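PDB 3Q9T: choline dehydrogenase and related flavoproteins from Aspergillus oryzae, which is a formate oxidase of the glucose-methanol-choline oxidoreductase family, with 8-formyl-FAD at its catalytic site. Local coordinates for residues A[130-135]-A[561-566]; A[175-180]-A[464-469]; A[284-287]-A[292-295]. All blocks are in the same frame, centred on the assembly; numbering follows the deposited sequence. Where two conformers were deposited one is given.

Three contacts of different chemistry sample the fold at different depths. Interaction 1, a buried carboxylate gripped by a serine and a water, lies closest to the flavin: the side chain of Ser-132 is about 11 Å from the bound 8-formyl-FAD and about 8 Å from that of the FAD-binding Thr-16. Interactions 2 and 3 lie away from the cofactor site, on opposite sides of the chain's centre, with their own centres 52 Å apart. Each of these centres is 35 Å from that of interaction 1. Along the chain the three are nested: 284-287 with 292-295 falls within the loop closed by interaction 2, which falls within that closed by interaction 1.

Interaction 1. Residues A[130-135]-A[561-566]; sequences RKSATY and VGEKCA
Ser-132 and Lys-131 meet the carboxylate of Glu-563 where the turn between helix 122-131 and strand 133-136 comes up to the long C-terminal helix 555-572. That helix belongs to the FAD-binding part of the glucose-methanol-choline oxidoreductase fold, and on this stretch it also touches helix 16-25, the helix that begins within the Rossmann-type glycine motif.

The direct polar link is a single hydrogen bond, in which Ser-132 OG donates to Glu-563 OE2 over 2.6 Å. It uses the anti lone pair of OE2, the one turned from the other carboxylate oxygen. Glu-563 sends CG, beside its backbone N, to 3.1 Å from Ser-132 OG, and the bend at chi2 (-80°) then orients the carboxylate.

Van der Waals contact comes from the methylenes of Lys-131, which pass beside the carboxylate. The chain runs extended beyond CG and crosses the glutamate obliquely, with CB 3.8 Å from Glu-563 CD and its own CD 3.6 Å from Glu-563 OE1.

The charges meet through solvent. Lys-131 NZ stands 4.5 Å from Glu-563 OE1, too far for a salt bridge, yet a water accepts from this ammonium. Arg-24 of helix 16-25 forms a salt bridge with OE1 as well, so the buried carboxylate is held at both oxygens, and these positive neighbours would be expected to favour its ionised form. The same water donates twice to Glu-563, over 2.8 Å to OE1 and over 2.7 Å to the backbone O, tying the carboxylate to its own helix.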
ATOM      1  N   ARG A 130     -29.341 -21.660  13.394  1.00 19.45           N
ATOM      2  CA  ARG A 130     -29.057 -23.000  13.883  1.00 15.36           C
ATOM      3  C   ARG A 130     -29.339 -24.092  12.849  1.00 22.43           C
ATOM      4  O   ARG A 130     -28.798 -25.196  12.931  1.00 21.13           O
ATOM      5  CB  ARG A 130     -29.836 -23.227  15.171  1.00 20.73           C
ATOM      6  CG  ARG A 130     -29.424 -22.225  16.240  1.00 27.54           C
ATOM      7  CD  ARG A 130     -30.296 -22.270  17.486  1.00 24.29           C
ATOM      8  NE  ARG A 130     -29.801 -21.321  18.478  1.00 25.32           N
ATOM      9  CZ  ARG A 130     -30.314 -21.176  19.692  1.00 28.61           C
ATOM     10  NH1 ARG A 130     -31.351 -21.929  20.073  1.00 20.22           N
ATOM     11  NH2 ARG A 130     -29.786 -20.283  20.522  1.00 19.08           N
ATOM     12  N   LYS A 131     -30.155 -23.775  11.852  1.00 19.17           N
ATOM     13  CA  LYS A 131     -30.621 -24.802  10.925  1.00 22.95           C
ATOM     14  C   LYS A 131     -29.518 -25.572  10.186  1.00 25.02           C
ATOM     15  O   LYS A 131     -29.640 -26.782   9.982  1.00 22.75           O
ATOM     16  CB  LYS A 131     -31.617 -24.208   9.923  1.00 23.55           C
ATOM     17  CG  LYS A 131     -32.477 -25.256   9.216  1.00 32.42           C
ATOM     18  CD  LYS A 131     -33.537 -24.608   8.330  1.00 34.48           C
ATOM     19  CE  LYS A 131     -34.332 -25.637   7.538  1.00 30.91           C
ATOM     20  NZ  LYS A 131     -35.382 -24.959   6.734  1.00 32.40           N
ATOM     21  N   SER A 132     -28.454 -24.882   9.775  1.00 19.19           N
ATOM     22  CA  SER A 132     -27.425 -25.495   8.939  1.00 14.87           C
ATOM     23  C   SER A 132     -26.583 -26.555   9.659  1.00 19.26           C
ATOM     24  O   SER A 132     -25.981 -27.421   9.031  1.00 17.57           O
ATOM     25  CB  SER A 132     -26.480 -24.418   8.384  1.00 16.45           C
ATOM     26  OG  SER A 132     -27.201 -23.326   7.843  1.00 20.99           O
ATOM     27  N   ALA A 133     -26.521 -26.455  10.983  1.00 21.68           N
ATOM     28  CA  ALA A 133     -25.547 -27.198  11.767  1.00 19.65           C
ATOM     29  C   ALA A 133     -26.142 -28.427  12.452  1.00 23.16           C
ATOM     30  O   ALA A 133     -27.299 -28.413  12.888  1.00 20.08           O
ATOM     31  CB  ALA A 133     -24.916 -26.267  12.829  1.00 18.43           C
ATOM     32  N   THR A 134     -25.329 -29.478  12.545  1.00 21.20           N
ATOM     33  CA  THR A 134     -25.560 -30.531  13.515  1.00 21.15           C
ATOM     34  C   THR A 134     -24.449 -30.471  14.554  1.00 23.63           C
ATOM     35  O   THR A 134     -23.284 -30.757  14.249  1.00 27.36           O
ATOM     36  CB  THR A 134     -25.583 -31.921  12.882  1.00 24.86           C
ATOM     37  OG1 THR A 134     -26.712 -32.032  12.002  1.00 30.66           O
ATOM     38  CG2 THR A 134     -25.700 -32.989  13.969  1.00 24.06           C
ATOM     39  N   TYR A 135     -24.813 -30.083  15.774  1.00 20.08           N
ATOM     40  CA  TYR A 135     -23.879 -30.003  16.909  1.00 19.86           C
ATOM     41  C   TYR A 135     -23.446 -31.368  17.445  1.00 24.76           C
ATOM     42  O   TYR A 135     -24.286 -32.262  17.649  1.00 26.34           O
ATOM     43  CB  TYR A 135     -24.552 -29.219  18.046  1.00 22.41           C
ATOM     44  CG  TYR A 135     -23.752 -29.043  19.319  1.00 26.31           C
ATOM     45  CD1 TYR A 135     -22.758 -28.064  19.412  1.00 28.74           C
ATOM     46  CD2 TYR A 135     -24.023 -29.816  20.453  1.00 26.22           C
ATOM     47  CE1 TYR A 135     -22.028 -27.875  20.596  1.00 24.54           C
ATOM     48  CE2 TYR A 135     -23.300 -29.639  21.648  1.00 24.76           C
ATOM     49  CZ  TYR A 135     -22.305 -28.661  21.712  1.00 23.02           C
ATOM     50  OH  TYR A 135     -21.584 -28.465  22.876  1.00 21.39           O
ATOM     51  N   VAL A 561     -28.486 -16.480   6.504  1.00 20.30           N
ATOM     52  CA  VAL A 561     -29.067 -15.755   5.383  1.00 18.82           C
ATOM     53  C   VAL A 561     -29.537 -16.718   4.281  1.00 21.19           C
ATOM     54  O   VAL A 561     -30.638 -16.572   3.738  1.00 16.74           O
ATOM     55  CB  VAL A 561     -28.087 -14.711   4.801  1.00 22.51           C
ATOM     56  CG1 VAL A 561     -28.452 -14.396   3.359  1.00 20.20           C
ATOM     57  CG2 VAL A 561     -28.082 -13.428   5.673  1.00 14.14           C
ATOM     58  N   GLY A 562     -28.700 -17.703   3.974  1.00 16.97           N
ATOM     59  CA  GLY A 562     -29.037 -18.714   2.996  1.00 14.87           C
ATOM     60  C   GLY A 562     -30.227 -19.565   3.410  1.00 19.33           C
ATOM     61  O   GLY A 562     -31.063 -19.895   2.573  1.00 16.93           O
ATOM     62  N   GLU A 563     -30.314 -19.914   4.694  1.00 18.49           N
ATOM     63  CA  GLU A 563     -31.385 -20.781   5.170  1.00 17.81           C
ATOM     64  C   GLU A 563     -32.708 -20.032   5.055  1.00 16.07           C
ATOM     65  O   GLU A 563     -33.699 -20.579   4.572  1.00 24.13           O
ATOM     66  CB  GLU A 563     -31.142 -21.238   6.617  1.00 20.72           C
ATOM     67  CG  GLU A 563     -29.934 -22.130   6.835  1.00 19.62           C
ATOM     68  CD  GLU A 563     -30.165 -23.588   6.467  1.00 20.58           C
ATOM     69  OE1 GLU A 563     -31.153 -23.901   5.772  1.00 28.74           O
ATOM     70  OE2 GLU A 563     -29.348 -24.437   6.882  1.00 20.24           O
ATOM     71  N   LYS A 564     -32.713 -18.772   5.472  1.00 18.96           N
ATOM     72  CA  LYS A 564     -33.922 -17.966   5.397  1.00 18.79           C
ATOM     73  C   LYS A 564     -34.317 -17.752   3.941  1.00 22.83           C
ATOM     74  O   LYS A 564     -35.479 -17.903   3.577  1.00 25.41           O
ATOM     75  CB  LYS A 564     -33.754 -16.630   6.126  1.00 19.80           C
ATOM     76  CG  LYS A 564     -35.011 -15.731   6.100  1.00 20.38           C
ATOM     77  CD  LYS A 564     -34.881 -14.546   7.068  1.00 20.79           C
ATOM     78  CE  LYS A 564     -36.109 -13.643   7.059  1.00 18.68           C
ATOM     79  NZ  LYS A 564     -37.382 -14.420   7.147  1.00 25.07           N
ATOM     80  N   CYS A 565     -33.348 -17.421   3.101  1.00 21.13           N
ATOM     81  CA  CYS A 565     -33.638 -17.219   1.690  1.00 21.89           C
ATOM     82  C   CYS A 565     -34.386 -18.405   1.093  1.00 20.92           C
ATOM     83  O   CYS A 565     -35.397 -18.231   0.417  1.00 20.38           O
ATOM     84  CB  CYS A 565     -32.355 -16.996   0.888  1.00 24.62           C
ATOM     85  SG  CYS A 565     -32.702 -16.625  -0.842  1.00 20.68           S
ATOM     86  N   ALA A 566     -33.867 -19.604   1.327  1.00 18.12           N
ATOM     87  CA  ALA A 566     -34.484 -20.828   0.830  1.00 21.17           C
ATOM     88  C   ALA A 566     -35.921 -20.986   1.371  1.00 25.10           C
ATOM     89  O   ALA A 566     -36.856 -21.269   0.615  1.00 19.35           O
ATOM     90  CB  ALA A 566     -33.612 -22.045   1.197  1.00 15.40           C
TER
HETATM   91  O   HOH W   1     -33.761 -23.218   5.128  1.00 19.27           O

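Interaction 2. Residues A[175-180]-A[464-469]; sequences KAWKSM and IRFSYD
Trp-177 lays the six-membered ring of its indole against the edge of Phe-466, an offset edge-to-face pair joining helix 167-179 to helix 454-473. The ring planes stand at 70° and the centroids are 5.5 Å apart. On the phenylalanine, CE2 and CZ form the leading edge; on the tryptophan, CZ3 and CH2 receive it. The spacing is that of van der Waals contact, 3.8 Å both from Trp-177 CZ3 to Phe-466 CE2 and from Trp-177 CH2 to Phe-466 CZ.

Neither side chain starts out aimed at the other helix. With CG anti to the backbone N in both (chi1 -169° for Trp-177 and 168° for Phe-466), the rings are carried out along the helix flanks, and their far ends close a separation of 9.6 Å between Trp-177 CA and Ser-467 CA. The indole is also held at its polar end, where NE1 is hydrogen-bonded to the carbonyl of Pro-183.

A second contact lies at the end of segment 175-180. Met-180 folds its chain at both chi2 and chi3, so that the terminal methyl CE rests 3.6 Å from Asp-469 CB, while SD lies 4.0 Å from the backbone O of Asp-469. The thioether thus meets the aspartate at its methylene and main chain. The carboxylate is engaged by Tyr-364, through a hydrogen bond to OD2, and by Lys-473, through a salt bridge to OD1.

Leu-470, one turn beyond Phe-466 on helix 454-473, touches Ala-176, Trp-177 and Met-180 alike, adding to this helix-helix interface. Phe-466 also packs on Leu-394 of strand 392-397, while Ser-467 and Tyr-468 touch strand 308-316, so helix 454-473 packs on two strands of the large mixed sheet, with helix 167-179 beside it.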
ATOM      1  N   LYS A 175      -6.892 -18.321  33.575  1.00 19.60           N
ATOM      2  CA  LYS A 175      -6.499 -17.686  34.836  1.00 25.59           C
ATOM      3  C   LYS A 175      -6.256 -16.185  34.622  1.00 29.75           C
ATOM      4  O   LYS A 175      -6.733 -15.338  35.390  1.00 22.87           O
ATOM      5  CB  LYS A 175      -5.222 -18.350  35.359  1.00 29.90           C
ATOM      6  CG  LYS A 175      -5.196 -18.653  36.843  1.00 43.55           C
ATOM      7  CD  LYS A 175      -3.845 -19.254  37.269  1.00 42.32           C
ATOM      8  CE  LYS A 175      -3.672 -20.687  36.788  1.00 50.80           C
ATOM      9  NZ  LYS A 175      -2.286 -21.199  37.000  1.00 52.65           N
ATOM     10  N   ALA A 176      -5.516 -15.864  33.561  1.00 24.44           N
ATOM     11  CA  ALA A 176      -5.182 -14.480  33.256  1.00 26.41           C
ATOM     12  C   ALA A 176      -6.453 -13.659  33.062  1.00 24.81           C
ATOM     13  O   ALA A 176      -6.612 -12.595  33.657  1.00 19.70           O
ATOM     14  CB  ALA A 176      -4.300 -14.417  32.009  1.00 21.14           C
ATOM     15  N   TRP A 177      -7.363 -14.190  32.245  1.00 19.20           N
ATOM     16  CA  TRP A 177      -8.626 -13.532  31.932  1.00 18.68           C
ATOM     17  C   TRP A 177      -9.438 -13.208  33.180  1.00 21.58           C
ATOM     18  O   TRP A 177      -9.912 -12.078  33.361  1.00 24.45           O
ATOM     19  CB  TRP A 177      -9.458 -14.411  30.979  1.00 19.08           C
ATOM     20  CG  TRP A 177     -10.654 -13.716  30.395  1.00 24.42           C
ATOM     21  CD1 TRP A 177     -11.924 -13.710  30.889  1.00 23.62           C
ATOM     22  CD2 TRP A 177     -10.681 -12.907  29.208  1.00 19.39           C
ATOM     23  NE1 TRP A 177     -12.740 -12.953  30.089  1.00 20.29           N
ATOM     24  CE2 TRP A 177     -12.004 -12.452  29.047  1.00 23.20           C
ATOM     25  CE3 TRP A 177      -9.717 -12.536  28.265  1.00 17.62           C
ATOM     26  CZ2 TRP A 177     -12.390 -11.633  27.983  1.00 25.57           C
ATOM     27  CZ3 TRP A 177     -10.099 -11.724  27.203  1.00 20.75           C
ATOM     28  CH2 TRP A 177     -11.424 -11.282  27.069  1.00 23.57           C
ATOM     29  N   LYS A 178      -9.630 -14.210  34.027  1.00 17.80           N
ATOM     30  CA  LYS A 178     -10.360 -14.006  35.282  1.00 28.52           C
ATOM     31  C   LYS A 178      -9.626 -13.030  36.205  1.00 26.99           C
ATOM     32  O   LYS A 178     -10.256 -12.235  36.912  1.00 29.75           O
ATOM     33  CB  LYS A 178     -10.611 -15.339  35.994  1.00 31.33           C
ATOM     34  CG  LYS A 178     -11.522 -16.286  35.219  1.00 31.61           C
ATOM     35  CD  LYS A 178     -11.416 -17.711  35.742  1.00 43.75           C
ATOM     36  CE  LYS A 178     -11.863 -17.800  37.194  1.00 58.76           C
ATOM     37  NZ  LYS A 178     -13.293 -17.414  37.365  1.00 54.33           N
ATOM     38  N   SER A 179      -8.300 -13.060  36.180  1.00 17.92           N
ATOM     39  CA  SER A 179      -7.524 -12.139  37.024  1.00 23.54           C
ATOM     40  C   SER A 179      -7.744 -10.675  36.633  1.00 30.69           C
ATOM     41  O   SER A 179      -7.568  -9.770  37.455  1.00 25.84           O
ATOM     42  CB  SER A 179      -6.028 -12.471  36.987  1.00 27.36           C
ATOM     43  OG  SER A 179      -5.410 -11.949  35.826  1.00 26.38           O
ATOM     44  N   MET A 180      -8.138 -10.446  35.384  1.00 26.67           N
ATOM     45  CA  MET A 180      -8.455  -9.103  34.925  1.00 25.82           C
ATOM     46  C   MET A 180      -9.873  -8.687  35.348  1.00 26.76           C
ATOM     47  O   MET A 180     -10.275  -7.549  35.153  1.00 24.19           O
ATOM     48  CB  MET A 180      -8.315  -9.017  33.400  1.00 31.89           C
ATOM     49  CG  MET A 180      -6.924  -9.328  32.878  1.00 32.86           C
ATOM     50  SD  MET A 180      -5.720  -8.096  33.416  1.00 41.14           S
ATOM     51  CE  MET A 180      -6.303  -6.667  32.533  1.00 35.89           C
ATOM     52  N   ILE A 464      -5.734  -3.363  21.901  1.00 16.28           N
ATOM     53  CA  ILE A 464      -4.377  -3.856  21.992  1.00 14.73           C
ATOM     54  C   ILE A 464      -3.891  -3.687  23.448  1.00 15.74           C
ATOM     55  O   ILE A 464      -3.330  -4.611  24.023  1.00 15.32           O
ATOM     56  CB  ILE A 464      -3.450  -3.099  21.011  1.00 17.21           C
ATOM     57  CG1 ILE A 464      -3.932  -3.286  19.566  1.00 19.19           C
ATOM     58  CG2 ILE A 464      -2.002  -3.576  21.137  1.00 15.40           C
ATOM     59  CD1 ILE A 464      -3.154  -2.427  18.542  1.00 15.67           C
ATOM     60  N   ARG A 465      -4.127  -2.528  24.064  1.00 16.15           N
ATOM     61  CA  ARG A 465      -3.664  -2.328  25.442  1.00 17.77           C
ATOM     62  C   ARG A 465      -4.324  -3.352  26.381  1.00 22.12           C
ATOM     63  O   ARG A 465      -3.638  -4.037  27.142  1.00 17.13           O
ATOM     64  CB  ARG A 465      -3.899  -0.898  25.927  1.00 17.62           C
ATOM     65  CG  ARG A 465      -3.078  -0.541  27.189  1.00 19.25           C
ATOM     66  CD  ARG A 465      -3.502   0.812  27.765  1.00 17.47           C
ATOM     67  NE  ARG A 465      -3.632   1.808  26.709  1.00 19.06           N
ATOM     68  CZ  ARG A 465      -2.607   2.395  26.097  1.00 21.10           C
ATOM     69  NH1 ARG A 465      -1.358   2.093  26.445  1.00 21.08           N
ATOM     70  NH2 ARG A 465      -2.834   3.279  25.127  1.00 16.64           N
ATOM     71  N   PHE A 466      -5.645  -3.475  26.308  1.00 21.29           N
ATOM     72  CA  PHE A 466      -6.349  -4.502  27.068  1.00 21.01           C
ATOM     73  C   PHE A 466      -5.716  -5.888  26.879  1.00 21.69           C
ATOM     74  O   PHE A 466      -5.517  -6.607  27.855  1.00 21.61           O
ATOM     75  CB  PHE A 466      -7.825  -4.538  26.679  1.00 16.80           C
ATOM     76  CG  PHE A 466      -8.568  -5.735  27.201  1.00 20.61           C
ATOM     77  CD1 PHE A 466      -9.451  -5.608  28.266  1.00 22.31           C
ATOM     78  CD2 PHE A 466      -8.403  -6.990  26.613  1.00 21.52           C
ATOM     79  CE1 PHE A 466     -10.148  -6.708  28.746  1.00 23.78           C
ATOM     80  CE2 PHE A 466      -9.090  -8.092  27.083  1.00 18.62           C
ATOM     81  CZ  PHE A 466      -9.969  -7.956  28.151  1.00 21.74           C
ATOM     82  N   SER A 467      -5.404  -6.261  25.634  1.00 17.12           N
ATOM     83  CA  SER A 467      -4.821  -7.575  25.368  1.00 19.86           C
ATOM     84  C   SER A 467      -3.439  -7.735  25.991  1.00 22.10           C
ATOM     85  O   SER A 467      -3.106  -8.814  26.493  1.00 21.25           O
ATOM     86  CB  SER A 467      -4.748  -7.886  23.866  1.00 17.43           C
ATOM     87  OG  SER A 467      -6.018  -7.808  23.266  1.00 16.83           O
ATOM     88  N   TYR A 468      -2.640  -6.669  25.930  1.00 18.98           N
ATOM     89  CA  TYR A 468      -1.299  -6.645  26.519  1.00 20.78           C
ATOM     90  C   TYR A 468      -1.337  -6.767  28.048  1.00 21.84           C
ATOM     91  O   TYR A 468      -0.608  -7.573  28.638  1.00 18.02           O
ATOM     92  CB  TYR A 468      -0.539  -5.383  26.072  1.00 15.89           C
ATOM     93  CG  TYR A 468       0.376  -5.655  24.905  1.00 21.00           C
ATOM     94  CD1 TYR A 468       1.763  -5.671  25.066  1.00 23.63           C
ATOM     95  CD2 TYR A 468      -0.144  -5.957  23.651  1.00 20.60           C
ATOM     96  CE1 TYR A 468       2.610  -5.946  23.997  1.00 23.24           C
ATOM     97  CE2 TYR A 468       0.694  -6.230  22.570  1.00 21.99           C
ATOM     98  CZ  TYR A 468       2.067  -6.226  22.750  1.00 19.05           C
ATOM     99  OH  TYR A 468       2.894  -6.498  21.688  1.00 15.04           O
ATOM    100  N   ASP A 469      -2.205  -5.982  28.681  1.00 21.78           N
ATOM    101  CA  ASP A 469      -2.447  -6.108  30.122  1.00 27.00           C
ATOM    102  C   ASP A 469      -2.766  -7.542  30.508  1.00 22.49           C
ATOM    103  O   ASP A 469      -2.207  -8.084  31.457  1.00 28.06           O
ATOM    104  CB  ASP A 469      -3.612  -5.218  30.546  1.00 25.46           C
ATOM    105  CG  ASP A 469      -3.265  -3.761  30.497  1.00 20.76           C
ATOM    106  OD1 ASP A 469      -2.066  -3.453  30.380  1.00 23.29           O
ATOM    107  OD2 ASP A 469      -4.184  -2.925  30.580  1.00 24.96           O
TER

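Interaction 3. Residues A[284-287]-A[292-295]; sequences RELS and NTIV
Leu-286, the residue with most surface buried here, reaches from the short helix 283-287 to the returning chain at Asn-292 and Thr-293, so the contact is local, joining the helix to the chain that follows it before strand 295-296. Its CD2 methyl does the touching, 3.8 Å from the backbone O of Asn-292 and 3.8 Å from Thr-293 OG1. Leu-286 also packs on Met-276 of helix 267-277 and on Ile-291, which gives the leucine side chain apolar neighbours as well.

Thr-293 turns its hydroxyl oxygen to the leucine. With OG1 anti to the carbonyl carbon (chi1 -58°), the oxygen faces the helix, and its side chain crosses that of Leu-286 at about a right angle. The hydroxyl is hydrogen-bonded to that of Thr-283, at the beginning of the helix. A water 2.7 Å from Thr-293 OG1 and 3.0 Å from Ser-287 OG spans the two segments by hydrogen bonds to both.

Asn-292 contributes through its main chain, its side chain setting off away from the helix. No direct hydrogen bond joins the segments, so 284-287 and 292-295 are held by van der Waals contact of a leucine methyl with oxygen atoms and by a water bridge, consistent with a peripheral, partly buried contact.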
ATOM      1  N   ARG A 284     -24.631   6.510 -12.889  1.00 21.32           N
ATOM      2  CA  ARG A 284     -23.435   7.256 -13.273  1.00 23.17           C
ATOM      3  C   ARG A 284     -22.236   6.303 -13.371  1.00 27.18           C
ATOM      4  O   ARG A 284     -21.407   6.420 -14.272  1.00 30.31           O
ATOM      5  CB  ARG A 284     -23.177   8.375 -12.253  1.00 32.13           C
ATOM      6  CG  ARG A 284     -22.329   9.541 -12.728  1.00 47.96           C
ATOM      7  CD  ARG A 284     -22.056  10.517 -11.566  1.00 52.85           C
ATOM      8  NE  ARG A 284     -23.258  10.766 -10.765  1.00 51.74           N
ATOM      9  CZ  ARG A 284     -24.241  11.594 -11.116  1.00 54.38           C
ATOM     10  NH1 ARG A 284     -24.175  12.265 -12.261  1.00 56.15           N
ATOM     11  NH2 ARG A 284     -25.297  11.753 -10.329  1.00 54.32           N
ATOM     12  N   GLU A 285     -22.164   5.331 -12.464  1.00 25.90           N
ATOM     13  CA  GLU A 285     -21.070   4.368 -12.473  1.00 19.74           C
ATOM     14  C   GLU A 285     -21.170   3.389 -13.651  1.00 21.57           C
ATOM     15  O   GLU A 285     -20.158   3.036 -14.241  1.00 23.90           O
ATOM     16  CB  GLU A 285     -20.995   3.623 -11.141  1.00 25.18           C
ATOM     17  CG  GLU A 285     -19.954   2.511 -11.090  1.00 26.49           C
ATOM     18  CD  GLU A 285     -19.807   1.872  -9.709  1.00 32.23           C
ATOM     19  OE1 GLU A 285     -20.658   2.111  -8.815  1.00 23.17           O
ATOM     20  OE2 GLU A 285     -18.824   1.123  -9.521  1.00 27.95           O
ATOM     21  N   LEU A 286     -22.379   2.950 -13.991  1.00 19.59           N
ATOM     22  CA  LEU A 286     -22.579   2.134 -15.199  1.00 23.86           C
ATOM     23  C   LEU A 286     -22.171   2.880 -16.490  1.00 25.19           C
ATOM     24  O   LEU A 286     -21.337   2.387 -17.252  1.00 20.48           O
ATOM     25  CB  LEU A 286     -24.024   1.624 -15.305  1.00 19.67           C
ATOM     26  CG  LEU A 286     -24.402   0.363 -14.502  1.00 25.32           C
ATOM     27  CD1 LEU A 286     -23.669   0.316 -13.173  1.00 24.06           C
ATOM     28  CD2 LEU A 286     -25.922   0.256 -14.271  1.00 21.00           C
ATOM     29  N   SER A 287     -22.761   4.054 -16.727  1.00 18.30           N
ATOM     30  CA  SER A 287     -22.462   4.847 -17.920  1.00 21.93           C
ATOM     31  C   SER A 287     -20.964   5.008 -18.099  1.00 23.24           C
ATOM     32  O   SER A 287     -20.451   4.854 -19.204  1.00 25.16           O
ATOM     33  CB  SER A 287     -23.113   6.237 -17.864  1.00 19.42           C
ATOM     34  OG  SER A 287     -24.496   6.126 -17.662  1.00 27.98           O
ATOM     35  N   ASN A 292     -25.433  -0.023 -20.078  1.00 27.92           N
ATOM     36  CA  ASN A 292     -26.780   0.512 -19.941  1.00 29.07           C
ATOM     37  C   ASN A 292     -27.326   0.370 -18.528  1.00 23.53           C
ATOM     38  O   ASN A 292     -27.005  -0.575 -17.820  1.00 21.96           O
ATOM     39  CB  ASN A 292     -27.719  -0.165 -20.929  1.00 28.05           C
ATOM     40  CG  ASN A 292     -27.448   0.262 -22.349  1.00 43.77           C
ATOM     41  OD1 ASN A 292     -27.190   1.444 -22.615  1.00 39.69           O
ATOM     42  ND2 ASN A 292     -27.483  -0.694 -23.272  1.00 33.87           N
ATOM     43  N   THR A 293     -28.150   1.319 -18.117  1.00 29.07           N
ATOM     44  CA  THR A 293     -28.793   1.217 -16.822  1.00 27.46           C
ATOM     45  C   THR A 293     -30.167   0.634 -17.015  1.00 25.63           C
ATOM     46  O   THR A 293     -30.990   1.212 -17.702  1.00 31.20           O
ATOM     47  CB  THR A 293     -28.938   2.577 -16.166  1.00 23.94           C
ATOM     48  OG1 THR A 293     -27.647   3.168 -16.036  1.00 27.10           O
ATOM     49  CG2 THR A 293     -29.576   2.439 -14.781  1.00 25.40           C
ATOM     50  N   ILE A 294     -30.408  -0.528 -16.424  1.00 30.39           N
ATOM     51  CA  ILE A 294     -31.740  -1.100 -16.433  1.00 19.64           C
ATOM     52  C   ILE A 294     -32.473  -0.648 -15.180  1.00 21.19           C
ATOM     53  O   ILE A 294     -33.618  -0.220 -15.247  1.00 20.77           O
ATOM     54  CB  ILE A 294     -31.697  -2.619 -16.509  1.00 29.50           C
ATOM     55  CG1 ILE A 294     -31.120  -3.045 -17.867  1.00 26.50           C
ATOM     56  CG2 ILE A 294     -33.090  -3.186 -16.293  1.00 24.66           C
ATOM     57  CD1 ILE A 294     -30.867  -4.518 -17.983  1.00 31.61           C
ATOM     58  N   VAL A 295     -31.788  -0.704 -14.042  1.00 19.64           N
ATOM     59  CA  VAL A 295     -32.333  -0.185 -12.797  1.00 23.23           C
ATOM     60  C   VAL A 295     -31.306   0.701 -12.117  1.00 22.46           C
ATOM     61  O   VAL A 295     -30.213   0.257 -11.818  1.00 17.47           O
ATOM     62  CB  VAL A 295     -32.712  -1.338 -11.825  1.00 27.86           C
ATOM     63  CG1 VAL A 295     -33.130  -0.789 -10.459  1.00 18.25           C
ATOM     64  CG2 VAL A 295     -33.808  -2.211 -12.426  1.00 15.46           C
TER
HETATM   65  O   HOH W   2     -26.077   3.667 -18.231  1.00 20.24           O